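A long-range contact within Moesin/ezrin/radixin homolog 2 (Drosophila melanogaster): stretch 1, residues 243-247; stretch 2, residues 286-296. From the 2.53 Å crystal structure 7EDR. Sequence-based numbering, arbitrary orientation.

Stretch 1, residues 243-247: FQWNE
Stretch 2 (286-296) LCKGNHDLYMR

A strand ending at Gln244 turns into a 3-10 segment, residues 245-247, and lays Trp245 against a helix that runs through all of 286-296 and continues beyond both ends. The turn is closed by Glu247 N bonding Gln244 O (2.8 Å), while Glu247 OE1, with chi1 m, accepts from Gln244 N at 2.8 Å. Trp245 and His291 CA atoms lie 5.8 Å apart.

Trp245 (phi/psi -51/-37) points its CA-CB bond toward the helix. With chi1 -78° (m) and chi2 124°, the indole lies along the helix, so one face covers Cys287 O, Asn290 C and His291 CB. A broad, flat side chain suits this surface: CH2 reaches Cys287 CA at 3.5 Å and, Cys287 being small, its CB at 3.6 Å; NE1 lies 3.6 Å from Asn290 CB. Asn290, chi1 -88° (m), turns its amide away, where ND2 donates to Leu286 O (2.9 Å).

Tyr294, one turn beyond Asn290, adopts chi1 t and chi2 -88°; its flat phenol ring offers a face to Trp245 CB, 4.0 Å from the ring centroid. The indole edge meets that face at 66°, with Trp245 CD1 3.8 Å from Tyr294 CD2. His291, also t, brings CD2 within 3.6 Å of Trp245 O.

Gln244, extended (chi1 and chi2 t), is long enough to donate from NE2 to Asn246 OD1 (3.0 Å). That NE2 also lies 2.9 Å from Tyr294 OH, but the angle is too poor for a hydrogen bond.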

# COMPACT_ATOMS: atom_id res chain seq x y z
N PHE C 243 14.01 21.97 -10.99
CA PHE C 243 13.83 20.75 -11.78
C PHE C 243 13.56 19.59 -10.84
O PHE C 243 14.39 19.29 -9.98
CB PHE C 243 15.05 20.47 -12.64
CG PHE C 243 15.39 21.57 -13.59
CD1 PHE C 243 16.31 22.55 -13.24
CD2 PHE C 243 14.79 21.61 -14.85
CE1 PHE C 243 16.64 23.58 -14.14
CE2 PHE C 243 15.11 22.63 -15.75
CZ PHE C 243 16.02 23.62 -15.38
N GLN C 244 12.42 18.94 -11.02
CA GLN C 244 12.02 17.87 -10.14
C GLN C 244 12.75 16.58 -10.50
O GLN C 244 13.06 16.33 -11.66
CB GLN C 244 10.51 17.68 -10.21
CG GLN C 244 9.92 17.12 -8.93
CD GLN C 244 8.43 17.31 -8.84
OE1 GLN C 244 7.94 18.26 -8.21
NE2 GLN C 244 7.69 16.41 -9.48
N TRP C 245 13.03 15.75 -9.48
CA TRP C 245 13.84 14.55 -9.69
C TRP C 245 13.34 13.71 -10.85
O TRP C 245 14.15 13.12 -11.59
CB TRP C 245 13.90 13.68 -8.42
CG TRP C 245 14.84 14.23 -7.43
CD1 TRP C 245 14.57 14.57 -6.12
CD2 TRP C 245 16.20 14.58 -7.67
NE1 TRP C 245 15.71 15.10 -5.54
CE2 TRP C 245 16.71 15.12 -6.48
CE3 TRP C 245 17.04 14.50 -8.79
CZ2 TRP C 245 18.02 15.57 -6.37
CZ3 TRP C 245 18.34 14.94 -8.69
CH2 TRP C 245 18.82 15.46 -7.48
N ASN C 246 12.02 13.62 -11.04
CA ASN C 246 11.49 12.74 -12.08
C ASN C 246 11.57 13.36 -13.48
O ASN C 246 11.25 12.67 -14.45
CB ASN C 246 10.05 12.36 -11.78
CG ASN C 246 9.09 13.50 -12.04
OD1 ASN C 246 9.13 14.53 -11.38
ND2 ASN C 246 8.21 13.32 -13.03
N GLU C 247 11.99 14.62 -13.60
CA GLU C 247 12.33 15.25 -14.87
C GLU C 247 13.80 15.06 -15.25
O GLU C 247 14.17 15.41 -16.38
CB GLU C 247 12.04 16.76 -14.82
CG GLU C 247 10.67 17.13 -14.32
CD GLU C 247 10.45 18.63 -14.19
OE1 GLU C 247 11.20 19.32 -13.47
OE2 GLU C 247 9.51 19.13 -14.82
N LEU C 286 24.63 13.30 -3.27
CA LEU C 286 23.39 13.89 -2.78
C LEU C 286 22.25 13.74 -3.80
O LEU C 286 21.10 13.48 -3.42
CB LEU C 286 23.63 15.36 -2.44
CG LEU C 286 23.74 15.86 -0.99
CD1 LEU C 286 23.45 14.80 0.06
CD2 LEU C 286 25.06 16.56 -0.72
N CYS C 287 22.57 13.89 -5.10
CA CYS C 287 21.56 13.77 -6.17
C CYS C 287 21.07 12.34 -6.30
O CYS C 287 19.86 12.10 -6.45
CB CYS C 287 22.15 14.22 -7.50
SG CYS C 287 22.40 16.01 -7.75
N LYS C 288 21.99 11.38 -6.29
CA LYS C 288 21.61 9.98 -6.44
C LYS C 288 20.80 9.52 -5.24
O LYS C 288 19.73 8.91 -5.40
CB LYS C 288 22.86 9.12 -6.63
CG LYS C 288 22.61 7.63 -6.75
CD LYS C 288 21.69 7.30 -7.94
CE LYS C 288 21.34 5.81 -7.93
NZ LYS C 288 21.01 5.29 -9.30
N GLY C 289 21.29 9.80 -4.03
CA GLY C 289 20.54 9.44 -2.83
C GLY C 289 19.15 10.05 -2.79
O GLY C 289 18.16 9.35 -2.54
N ASN C 290 19.06 11.36 -3.06
CA ASN C 290 17.76 12.03 -3.00
C ASN C 290 16.82 11.50 -4.08
O ASN C 290 15.62 11.33 -3.84
CB ASN C 290 17.92 13.54 -3.12
CG ASN C 290 18.14 14.22 -1.76
OD1 ASN C 290 17.22 14.29 -0.93
ND2 ASN C 290 19.35 14.72 -1.54
N HIS C 291 17.36 11.21 -5.27
CA HIS C 291 16.54 10.62 -6.33
C HIS C 291 16.06 9.21 -5.95
O HIS C 291 14.89 8.88 -6.18
CB HIS C 291 17.30 10.57 -7.64
CG HIS C 291 16.51 9.98 -8.75
ND1 HIS C 291 16.38 8.62 -8.93
CD2 HIS C 291 15.75 10.56 -9.71
CE1 HIS C 291 15.59 8.39 -9.96
NE2 HIS C 291 15.19 9.55 -10.45
N ASP C 292 16.95 8.38 -5.37
CA ASP C 292 16.55 7.06 -4.88
C ASP C 292 15.35 7.16 -3.96
O ASP C 292 14.38 6.41 -4.10
CB ASP C 292 17.69 6.37 -4.13
CG ASP C 292 18.80 5.85 -5.03
OD1 ASP C 292 18.57 5.61 -6.24
OD2 ASP C 292 19.92 5.66 -4.50
N LEU C 293 15.41 8.06 -2.97
CA LEU C 293 14.33 8.12 -1.99
C LEU C 293 13.09 8.73 -2.59
O LEU C 293 11.98 8.39 -2.18
CB LEU C 293 14.74 8.90 -0.74
CG LEU C 293 15.80 8.20 0.08
CD1 LEU C 293 16.33 9.09 1.17
CD2 LEU C 293 15.21 6.96 0.67
N TYR C 294 13.27 9.65 -3.55
CA TYR C 294 12.13 10.25 -4.22
C TYR C 294 11.23 9.17 -4.83
O TYR C 294 10.00 9.22 -4.67
CB TYR C 294 12.62 11.23 -5.30
CG TYR C 294 11.52 12.00 -5.99
CD1 TYR C 294 10.89 11.49 -7.12
CD2 TYR C 294 11.09 13.23 -5.49
CE1 TYR C 294 9.86 12.18 -7.75
CE2 TYR C 294 10.06 13.94 -6.10
CZ TYR C 294 9.45 13.41 -7.24
OH TYR C 294 8.43 14.13 -7.84
N MET C 295 11.82 8.19 -5.52
CA MET C 295 11.05 7.10 -6.10
C MET C 295 10.57 6.11 -5.04
O MET C 295 9.44 5.62 -5.12
CB MET C 295 11.87 6.38 -7.16
CG MET C 295 12.27 7.24 -8.33
SD MET C 295 10.84 7.84 -9.26
CE MET C 295 11.71 8.55 -10.67
N ARG C 296 11.43 5.79 -4.06
CA ARG C 296 11.05 4.83 -3.03
C ARG C 296 9.90 5.35 -2.17
O ARG C 296 8.99 4.60 -1.82
CB ARG C 296 12.27 4.49 -2.15
CG ARG C 296 13.32 3.63 -2.85
CD ARG C 296 14.50 3.41 -1.94
NE ARG C 296 14.09 2.77 -0.69
CZ ARG C 296 14.92 2.44 0.30
NH1 ARG C 296 16.22 2.69 0.17
NH2 ARG C 296 14.45 1.86 1.40